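PDB 1UV4: extracellular endo-alpha-(1->5)-L-arabinanase 1 from Bacillus subtilis, which hydrolyses internal alpha-(1->5)-arabinofuranosyl linkages of linear and sugar beet arabinan during plant cell-wall degradation, and binds calcium. Local coordinates for residues W145-S150 and Y172-R177; I155-L160 and K221-P226; D248-P253 and I276-I281. All coordinates share one frame; numbering follows the deposited sequence.

How the contacts relate
Contacts 1 and 2 lie in one neighbourhood, with centres about 8 Å apart. Strand 155-160 of contact 2 pairs with both strands of contact 1, for example through Leu146 N to Thr158 O (2.7 Å) and Tyr172 N to Leu157 O (2.8 Å), and the same ethanediol bonds Ser173 of contact 1 and Lys156 of contact 2. Contact 3 belongs to another blade of the propeller, its centre about 24 Å from that of contact 1 and about 29 Å from that of contact 2. Contact 1 lies toward the central site: the Ala147 side chain is about 9 Å from calcium, against about 12 Å for Leu157 of contact 2, and residues 145-150 include Ser150, which probably binds substrate.

Contact 1: W145-S150 and Y172-R177; sequences WLAFGS and YSIAAR. With EDO (1,2-ethanediol), chain F.
Two apolar side-chain pairs join residues 145-150 to residues 172-177: Trp145 with Tyr172, and Ala147 with Ile174. In the first, the six-membered part of the indole presents its rim, and CZ3 of Trp145 lies 4.1 Å from CE2 of Tyr172; the tyrosine atom sits near the indole plane, so it meets the edge of the indole and not its face, and the two side chains cross at a slant. Trp145 reaches it with CG beside the backbone N (chi1 -69°), while its NE1 is held by Asp139. The second pair is looser, with Ala147 CB 4.5 Å from Ile174 CD1, the end of the longer isoleucine branch.

Only 99 Å² is buried, and the CA atoms of Ala147 and Ile174 are 8.7 Å apart, because strands 144-148 and 170-175 are not neighbours: each pairs with strand 155-160, which runs between them. All three belong to one blade of the five-bladed beta-propeller of glycoside hydrolase family 43. A classic beta bulge interrupts the outer pairing, where Ile174 and Ala175 both face Ile155.

Further out, the next blade packs against Ala147 and Ile174 through strand 184-192, with Pro187 on the former and Leu189 on the latter. Leu146 and Phe148 instead meet Val120 and Ile121 of the preceding blade. Beyond the strand end, Ser150, a probable substrate-binding residue, touches Glu185, the inferred proton donor. On strand 170-175, Ser173 OG hydrogen-bonds O1 of the ethanediol at 2.8 Å and also bonds Lys156 NZ.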
loop_
_atom_site.group_PDB
_atom_site.type_symbol
_atom_site.label_atom_id
_atom_site.label_comp_id
_atom_site.label_asym_id
_atom_site.label_seq_id
_atom_site.Cartn_x
_atom_site.Cartn_y
_atom_site.Cartn_z
ATOM N N TRP A 145 5.052 -12.843 -2.741
ATOM C CA TRP A 145 6.074 -12.069 -2.063
ATOM C C TRP A 145 5.373 -10.878 -1.407
ATOM O O TRP A 145 4.301 -10.444 -1.829
ATOM C CB TRP A 145 7.099 -11.518 -3.062
ATOM C CG TRP A 145 7.990 -12.507 -3.717
ATOM C CD1 TRP A 145 7.655 -13.435 -4.623
ATOM C CD2 TRP A 145 9.416 -12.600 -3.549
ATOM N NE1 TRP A 145 8.761 -14.144 -5.030
ATOM C CE2 TRP A 145 9.866 -13.632 -4.389
ATOM C CE3 TRP A 145 10.362 -11.899 -2.764
ATOM C CZ2 TRP A 145 11.213 -14.015 -4.455
ATOM C CZ3 TRP A 145 11.695 -12.252 -2.878
ATOM C CH2 TRP A 145 12.100 -13.314 -3.697
ATOM N N LEU A 146 6.025 -10.340 -0.398
ATOM C CA LEU A 146 5.480 -9.167 0.337
ATOM C C LEU A 146 6.495 -8.028 0.355
ATOM O O LEU A 146 7.636 -8.221 0.777
ATOM C CB LEU A 146 5.148 -9.539 1.785
ATOM C CG LEU A 146 4.419 -8.448 2.616
ATOM C CD1 LEU A 146 2.973 -8.376 2.247
ATOM C CD2 LEU A 146 4.652 -8.731 4.141
ATOM N N ALA A 147 6.068 -6.859 -0.114
ATOM C CA ALA A 147 6.861 -5.627 0.062
ATOM C C ALA A 147 6.214 -4.787 1.160
ATOM O O ALA A 147 5.027 -4.886 1.454
ATOM C CB ALA A 147 6.946 -4.878 -1.208
ATOM N N PHE A 148 7.027 -3.982 1.820
ATOM C CA PHE A 148 6.529 -3.075 2.850
ATOM C C PHE A 148 7.564 -2.021 3.165
ATOM O O PHE A 148 8.675 -2.045 2.717
ATOM C CB PHE A 148 6.124 -3.834 4.124
ATOM C CG PHE A 148 7.289 -4.449 4.868
ATOM C CD1 PHE A 148 7.705 -5.734 4.567
ATOM C CD2 PHE A 148 7.990 -3.727 5.815
ATOM C CE1 PHE A 148 8.748 -6.287 5.219
ATOM C CE2 PHE A 148 9.071 -4.289 6.479
ATOM C CZ PHE A 148 9.444 -5.580 6.179
ATOM N N GLY A 149 7.142 -1.044 3.933
ATOM C CA GLY A 149 8.030 -0.047 4.526
ATOM C C GLY A 149 7.547 1.385 4.487
ATOM O O GLY A 149 6.672 1.773 3.725
ATOM N N SER A 150 8.192 2.196 5.317
ATOM C CA SER A 150 7.953 3.615 5.469
ATOM C C SER A 150 9.073 4.205 6.305
ATOM O O SER A 150 9.246 3.825 7.471
ATOM C CB SER A 150 6.639 3.836 6.181
ATOM O OG SER A 150 6.368 5.216 6.365
ATOM N N TYR A 172 14.994 -8.421 1.839
ATOM C CA TYR A 172 15.711 -7.672 0.811
ATOM C C TYR A 172 15.313 -6.196 0.896
ATOM O O TYR A 172 14.223 -5.851 1.363
ATOM C CB TYR A 172 15.357 -8.195 -0.587
ATOM C CG TYR A 172 15.739 -9.638 -0.838
ATOM C CD1 TYR A 172 16.969 -9.969 -1.355
ATOM C CD2 TYR A 172 14.865 -10.674 -0.560
ATOM C CE1 TYR A 172 17.321 -11.311 -1.596
ATOM C CE2 TYR A 172 15.214 -11.997 -0.801
ATOM C CZ TYR A 172 16.436 -12.302 -1.320
ATOM O OH TYR A 172 16.806 -13.625 -1.566
ATOM N N SER A 173 16.253 -5.358 0.502
ATOM C CA SER A 173 16.055 -3.910 0.383
ATOM C C SER A 173 15.873 -3.531 -1.065
ATOM O O SER A 173 16.680 -3.876 -1.898
ATOM C CB SER A 173 17.254 -3.171 0.955
ATOM O OG SER A 173 17.402 -3.486 2.319
ATOM N N ILE A 174 14.782 -2.816 -1.371
ATOM C CA ILE A 174 14.481 -2.487 -2.778
ATOM C C ILE A 174 14.269 -1.012 -3.114
ATOM O O ILE A 174 14.338 -0.645 -4.292
ATOM C CB ILE A 174 13.300 -3.340 -3.328
ATOM C CG1 ILE A 174 12.020 -3.135 -2.552
ATOM C CG2 ILE A 174 13.701 -4.817 -3.407
ATOM C CD1 ILE A 174 10.806 -3.816 -3.197
ATOM N N ALA A 175 14.065 -0.144 -2.109
ATOM C CA ALA A 175 14.048 1.302 -2.362
ATOM C C ALA A 175 14.371 2.038 -1.099
ATOM O O ALA A 175 14.006 1.607 -0.016
ATOM C CB ALA A 175 12.693 1.820 -2.958
ATOM N N ALA A 176 15.116 3.130 -1.247
ATOM C CA ALA A 176 15.518 3.953 -0.091
ATOM C C ALA A 176 15.716 5.393 -0.552
ATOM O O ALA A 176 15.963 5.663 -1.723
ATOM C CB ALA A 176 16.818 3.396 0.474
ATOM N N ARG A 177 15.677 6.341 0.390
ATOM C CA ARG A 177 16.055 7.716 0.118
ATOM C C ARG A 177 17.062 8.182 1.161
ATOM O O ARG A 177 16.749 8.998 2.009
ATOM C CB ARG A 177 14.872 8.654 0.082
ATOM C CG ARG A 177 13.822 8.293 -0.978
ATOM C CD ARG A 177 12.729 9.308 -1.012
ATOM N NE ARG A 177 13.102 10.521 -1.696
ATOM C CZ ARG A 177 12.448 11.665 -1.596
ATOM N NH1 ARG A 177 11.396 11.772 -0.785
ATOM N NH2 ARG A 177 12.855 12.719 -2.289
HETATM C C1 EDO F . 18.076 -6.322 4.366
HETATM O O1 EDO F . 18.428 -5.933 3.052
HETATM C C2 EDO F . 16.829 -5.587 4.787
HETATM O O2 EDO F . 17.179 -4.558 5.679
#

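Contact 2: I155-L160 and K221-P226; sequences IKLTKL and KSITGP. With EDO (1,2-ethanediol), chain F.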
loop_
_atom_site.group_PDB
_atom_site.type_symbol
_atom_site.label_atom_id
_atom_site.label_comp_id
_atom_site.label_asym_id
_atom_site.label_seq_id
_atom_site.Cartn_x
_atom_site.Cartn_y
_atom_site.Cartn_z
ATOM N N ILE A 155 12.052 0.661 1.794
ATOM C CA ILE A 155 11.221 -0.440 1.331
ATOM C C ILE A 155 11.951 -1.765 1.305
ATOM O O ILE A 155 13.066 -1.883 0.797
ATOM C CB ILE A 155 10.695 -0.116 -0.059
ATOM C CG1 ILE A 155 10.071 1.298 -0.050
ATOM C CG2 ILE A 155 9.668 -1.159 -0.534
ATOM C CD1 ILE A 155 8.984 1.553 0.888
ATOM N N LYS A 156 11.281 -2.741 1.947
ATOM C CA LYS A 156 11.795 -4.094 2.105
ATOM C C LYS A 156 10.905 -5.073 1.349
ATOM O O LYS A 156 9.767 -4.771 1.046
ATOM C CB LYS A 156 11.841 -4.469 3.561
ATOM C CG LYS A 156 12.599 -3.484 4.478
ATOM C CD LYS A 156 14.026 -3.226 4.045
ATOM C CE LYS A 156 14.678 -2.157 4.852
ATOM N NZ LYS A 156 16.098 -1.974 4.435
ATOM N N LEU A 157 11.455 -6.259 1.134
ATOM C CA LEU A 157 10.827 -7.325 0.357
ATOM C C LEU A 157 11.198 -8.702 0.923
ATOM O O LEU A 157 12.339 -8.949 1.204
ATOM C CB LEU A 157 11.259 -7.225 -1.092
ATOM C CG LEU A 157 10.764 -8.284 -2.057
ATOM C CD1 LEU A 157 9.313 -8.089 -2.362
ATOM C CD2 LEU A 157 11.628 -8.293 -3.338
ATOM N N THR A 158 10.186 -9.556 1.107
ATOM C CA THR A 158 10.419 -10.931 1.479
ATOM C C THR A 158 9.531 -11.842 0.623
ATOM O O THR A 158 8.393 -11.513 0.296
ATOM C CB THR A 158 10.139 -11.164 2.987
ATOM O OG1 THR A 158 10.336 -12.539 3.329
ATOM C CG2 THR A 158 8.697 -10.823 3.330
ATOM N N LYS A 159 10.048 -13.021 0.367
ATOM C CA LYS A 159 9.250 -14.097 -0.217
ATOM C C LYS A 159 8.273 -14.544 0.859
ATOM O O LYS A 159 8.513 -14.400 2.090
ATOM C CB LYS A 159 10.126 -15.263 -0.688
ATOM C CG LYS A 159 9.418 -16.320 -1.542
ATOM C CD LYS A 159 10.446 -17.255 -2.213
ATOM C CE LYS A 159 9.771 -18.476 -2.805
ATOM N NZ LYS A 159 8.934 -18.168 -3.937
ATOM N N LEU A 160 7.166 -15.130 0.436
ATOM C CA LEU A 160 6.181 -15.704 1.332
ATOM C C LEU A 160 6.030 -17.194 1.069
ATOM O O LEU A 160 6.131 -17.673 -0.053
ATOM C CB LEU A 160 4.814 -15.037 1.128
ATOM C CG LEU A 160 4.725 -13.554 1.488
ATOM C CD1 LEU A 160 3.390 -12.977 0.978
ATOM C CD2 LEU A 160 4.886 -13.319 2.951
ATOM N N LYS A 221 14.687 -6.490 -13.829
ATOM C CA LYS A 221 14.465 -7.817 -14.372
ATOM C C LYS A 221 14.252 -8.851 -13.243
ATOM O O LYS A 221 13.598 -9.869 -13.452
ATOM C CB LYS A 221 15.614 -8.226 -15.320
ATOM C CG LYS A 221 15.604 -7.492 -16.644
ATOM C CD LYS A 221 14.411 -7.962 -17.537
ATOM C CE LYS A 221 14.507 -7.516 -18.990
ATOM N NZ LYS A 221 13.164 -7.639 -19.643
ATOM N N SER A 222 14.816 -8.599 -12.068
ATOM C CA SER A 222 14.614 -9.498 -10.950
ATOM C C SER A 222 13.802 -8.818 -9.859
ATOM O O SER A 222 13.836 -7.589 -9.680
ATOM C CB SER A 222 15.943 -10.007 -10.425
ATOM O OG SER A 222 16.606 -8.992 -9.760
ATOM N N ILE A 223 13.054 -9.613 -9.119
ATOM C CA ILE A 223 12.150 -9.030 -8.143
ATOM C C ILE A 223 12.907 -8.352 -7.016
ATOM O O ILE A 223 12.414 -7.394 -6.397
ATOM C CB ILE A 223 11.090 -10.053 -7.661
ATOM C CG1 ILE A 223 9.908 -9.340 -6.981
ATOM C CG2 ILE A 223 11.702 -11.093 -6.750
ATOM C CD1 ILE A 223 8.740 -10.226 -6.600
ATOM N N THR A 224 14.128 -8.818 -6.779
ATOM C CA THR A 224 14.941 -8.272 -5.714
ATOM C C THR A 224 15.780 -7.082 -6.122
ATOM O O THR A 224 16.520 -6.528 -5.278
ATOM C CB THR A 224 15.796 -9.359 -5.066
ATOM O OG1 THR A 224 16.487 -10.129 -6.056
ATOM C CG2 THR A 224 14.933 -10.361 -4.298
ATOM N N GLY A 225 15.654 -6.644 -7.375
ATOM C CA GLY A 225 16.270 -5.417 -7.846
ATOM C C GLY A 225 17.644 -5.608 -8.473
ATOM O O GLY A 225 18.109 -6.735 -8.660
ATOM N N PRO A 226 18.333 -4.517 -8.787
ATOM C CA PRO A 226 17.909 -3.155 -8.448
ATOM C C PRO A 226 16.856 -2.612 -9.358
ATOM O O PRO A 226 16.916 -2.843 -10.579
ATOM C CB PRO A 226 19.219 -2.340 -8.617
ATOM C CG PRO A 226 19.974 -3.054 -9.732
ATOM C CD PRO A 226 19.669 -4.531 -9.409
HETATM C C1 EDO F . 18.076 -6.322 4.366
HETATM O O1 EDO F . 18.428 -5.933 3.052
HETATM C C2 EDO F . 16.829 -5.587 4.787
HETATM O O2 EDO F . 17.179 -4.558 5.679
#
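The peptide group joining Ile223 to Thr224 takes the Leu157 side chain over one of its faces. Leu157 CD2 stands 3.3 Å from Ile223 O and 3.9 Å from Ile223 C; it lies well out of the peptide plane, so the methyl rests above the carbonyl and does not meet it end-on. The carbonyl oxygen itself is hydrogen-bonded to Tyr227 OH. Two further aliphatic contacts of the same methyl come from the loop, CD2 of Leu157 lying 4.2 Å from Ile223 CG1 and 4.0 Å from Thr224 CG2, in directions about at right angles to each other. One leucine branch therefore makes all three contacts, placed there by CG standing opposite the backbone N (chi1 177°).

The loop offers these groups together because Ile223 and Thr224 are the central residues of a type I beta turn, closed by Gly225 N to Ser222 O at 3.1 Å. Ser220 OG bonds the same Ser222 oxygen, and a cis peptide precedes Pro226. The turn follows strand 212-220 of one propeller blade and packs against strand 155-160 of the preceding blade, making this an interblade contact. Trp145 and Tyr172, from the strands flanking 155-160, extend the apolar surface: Trp145 touches Leu157, Ile223 and Thr224, and Tyr172 touches Thr224.

Neighbours of Leu157 along the strand have other partners. Thr158, whose CB points away from the turn, donates OG1 to Lys159 O at 2.9 Å, bent to 128° at the carbonyl oxygen and tilted 17° from the carbonyl plane. Lys156 NZ is hydrogen-bonded to O2 of the ethanediol at 3.1 Å, and to Ser153 OG as well.

Contact 3: D248-P253 and I276-I281; sequences DQWKGP and IPKLLI
This is an aliphatic-aromatic contact between second-neighbour strands of a propeller blade, with Trp250 of strand 250-259 packed against Leu280 and Lys278 of strand 276-283. Strand 263-270 pairs with both and runs between them, and the N-terminal strand 4-8 joins beyond 276-283, so that the two ends of the chain complete one blade and close the ring.

Leu280 CD2 sits over the pyrrole part of the indole, 3.9 Å from the centroid of the five-membered ring of Trp250 and 13° off its normal, which defines a CH-pi contact. The other leucine methyl serves the benzene part, CD1 of Leu280 approaching CZ3 of Trp250 to 3.9 Å. Gln249 CG lies over the opposite face, 3.8 Å from the ring plane, and thus the indole is sandwiched between aliphatic groups. At the rim, Lys278 runs across at about a right angle, its CG 3.7 Å from Trp250 CZ3 and near the ring plane. That CG stands beside the lysine backbone N (chi1 -50°), which brings it to the indole rim along with CB; the bend farther out at chi4 (41°) sets the direction of NZ, which forms a salt bridge with Asp273.

Ala7 of the closing strand touches both Trp250 and Leu280. After Trp250 the chain turns a corner at Gly252; farther along, it supplies Asp257 to the calcium site.

Dispersion and CH-pi attraction thus carry the contact, with 165 Å² buried; the lysine contributes only its methylene groups to the indole, while its charge is probably balanced chiefly by Asp273.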
loop_
_atom_site.group_PDB
_atom_site.type_symbol
_atom_site.label_atom_id
_atom_site.label_comp_id
_atom_site.label_asym_id
_atom_site.label_seq_id
_atom_site.Cartn_x
_atom_site.Cartn_y
_atom_site.Cartn_z
ATOM N N ASP A 248 -3.472 21.404 -9.822
ATOM C CA ASP A 248 -3.996 22.606 -9.165
ATOM C C ASP A 248 -4.929 22.228 -8.017
ATOM O O ASP A 248 -4.969 22.893 -6.985
ATOM C CB ASP A 248 -4.819 23.507 -10.127
ATOM C CG ASP A 248 -4.034 24.015 -11.355
ATOM O OD1 ASP A 248 -3.150 23.274 -11.841
ATOM O OD2 ASP A 248 -4.300 25.103 -11.892
ATOM N N GLN A 249 -5.769 21.244 -8.262
ATOM C CA GLN A 249 -6.774 20.814 -7.291
ATOM C C GLN A 249 -6.298 19.704 -6.353
ATOM O O GLN A 249 -6.634 19.693 -5.154
ATOM C CB GLN A 249 -8.016 20.306 -7.995
ATOM C CG GLN A 249 -9.091 19.784 -7.033
ATOM C CD GLN A 249 -10.420 19.437 -7.697
ATOM O OE1 GLN A 249 -10.597 19.593 -8.913
ATOM N NE2 GLN A 249 -11.350 18.970 -6.909
ATOM N N TRP A 250 -5.549 18.749 -6.879
ATOM C CA TRP A 250 -5.216 17.505 -6.179
ATOM C C TRP A 250 -3.760 17.539 -5.728
ATOM O O TRP A 250 -2.848 17.540 -6.527
ATOM C CB TRP A 250 -5.471 16.324 -7.092
ATOM C CG TRP A 250 -6.922 16.183 -7.366
ATOM C CD1 TRP A 250 -7.528 16.385 -8.551
ATOM C CD2 TRP A 250 -7.951 15.794 -6.449
ATOM N NE1 TRP A 250 -8.882 16.189 -8.440
ATOM C CE2 TRP A 250 -9.166 15.828 -7.152
ATOM C CE3 TRP A 250 -7.982 15.453 -5.079
ATOM C CZ2 TRP A 250 -10.385 15.513 -6.560
ATOM C CZ3 TRP A 250 -9.196 15.140 -4.505
ATOM C CH2 TRP A 250 -10.372 15.178 -5.234
ATOM N N LYS A 251 -3.549 17.572 -4.416
ATOM C CA LYS A 251 -2.235 17.718 -3.838
ATOM C C LYS A 251 -1.754 16.399 -3.227
ATOM O O LYS A 251 -2.544 15.567 -2.757
ATOM C CB LYS A 251 -2.253 18.829 -2.776
ATOM C CG LYS A 251 -2.859 20.143 -3.275
ATOM C CD LYS A 251 -2.080 20.692 -4.430
ATOM C CE LYS A 251 -2.430 22.127 -4.760
ATOM N NZ LYS A 251 -1.800 22.600 -6.083
ATOM N N GLY A 252 -0.445 16.223 -3.179
ATOM C CA GLY A 252 0.162 15.123 -2.458
ATOM C C GLY A 252 -0.327 13.734 -2.806
ATOM O O GLY A 252 -0.630 12.926 -1.902
ATOM N N PRO A 253 -0.368 13.392 -4.093
ATOM C CA PRO A 253 -0.794 12.030 -4.464
ATOM C C PRO A 253 0.126 10.971 -3.889
ATOM O O PRO A 253 1.321 11.138 -3.796
ATOM C CB PRO A 253 -0.700 12.003 -5.977
ATOM C CG PRO A 253 0.320 13.052 -6.272
ATOM C CD PRO A 253 0.066 14.152 -5.276
ATOM N N ILE A 276 -9.140 17.251 2.135
ATOM C CA ILE A 276 -9.520 15.884 2.509
ATOM C C ILE A 276 -8.938 14.919 1.451
ATOM O O ILE A 276 -9.003 15.205 0.270
ATOM C CB ILE A 276 -11.057 15.745 2.573
ATOM C CG1 ILE A 276 -11.634 16.578 3.743
ATOM C CG2 ILE A 276 -11.516 14.275 2.634
ATOM C CD1 ILE A 276 -13.099 16.898 3.617
ATOM N N PRO A 277 -8.320 13.803 1.863
ATOM C CA PRO A 277 -7.839 12.821 0.881
ATOM C C PRO A 277 -9.035 12.024 0.311
ATOM O O PRO A 277 -9.872 11.477 1.037
ATOM C CB PRO A 277 -6.946 11.896 1.702
ATOM C CG PRO A 277 -7.506 11.930 3.086
ATOM C CD PRO A 277 -8.056 13.328 3.239
ATOM N N LYS A 278 -9.052 11.941 -1.010
ATOM C CA LYS A 278 -10.039 11.198 -1.762
ATOM C C LYS A 278 -9.346 10.120 -2.585
ATOM O O LYS A 278 -8.152 10.207 -2.910
ATOM C CB LYS A 278 -10.812 12.127 -2.688
ATOM C CG LYS A 278 -11.367 13.394 -2.020
ATOM C CD LYS A 278 -12.441 13.051 -0.985
ATOM C CE LYS A 278 -13.315 14.298 -0.539
ATOM N NZ LYS A 278 -13.685 15.189 -1.675
ATOM N N LEU A 279 -10.153 9.137 -2.991
ATOM C CA LEU A 279 -9.737 8.053 -3.895
ATOM C C LEU A 279 -9.814 8.507 -5.346
ATOM O O LEU A 279 -10.893 8.825 -5.829
ATOM C CB LEU A 279 -10.640 6.861 -3.675
ATOM C CG LEU A 279 -10.453 5.654 -4.582
ATOM C CD1 LEU A 279 -9.082 5.090 -4.505
ATOM C CD2 LEU A 279 -11.444 4.567 -4.216
ATOM N N LEU A 280 -8.667 8.520 -6.035
ATOM C CA LEU A 280 -8.576 8.862 -7.461
ATOM C C LEU A 280 -8.129 7.606 -8.187
ATOM O O LEU A 280 -7.300 6.825 -7.720
ATOM C CB LEU A 280 -7.585 9.967 -7.721
ATOM C CG LEU A 280 -8.059 11.387 -7.477
ATOM C CD1 LEU A 280 -8.444 11.686 -6.071
ATOM C CD2 LEU A 280 -6.980 12.377 -7.924
ATOM N N ILE A 281 -8.717 7.385 -9.349
ATOM C CA ILE A 281 -8.470 6.161 -10.107
ATOM C C ILE A 281 -8.207 6.494 -11.573
ATOM O O ILE A 281 -8.956 7.262 -12.167
ATOM C CB ILE A 281 -9.680 5.199 -9.989
ATOM C CG1 ILE A 281 -10.080 4.967 -8.517
ATOM C CG2 ILE A 281 -9.361 3.891 -10.704
ATOM C CD1 ILE A 281 -11.217 4.021 -8.367
#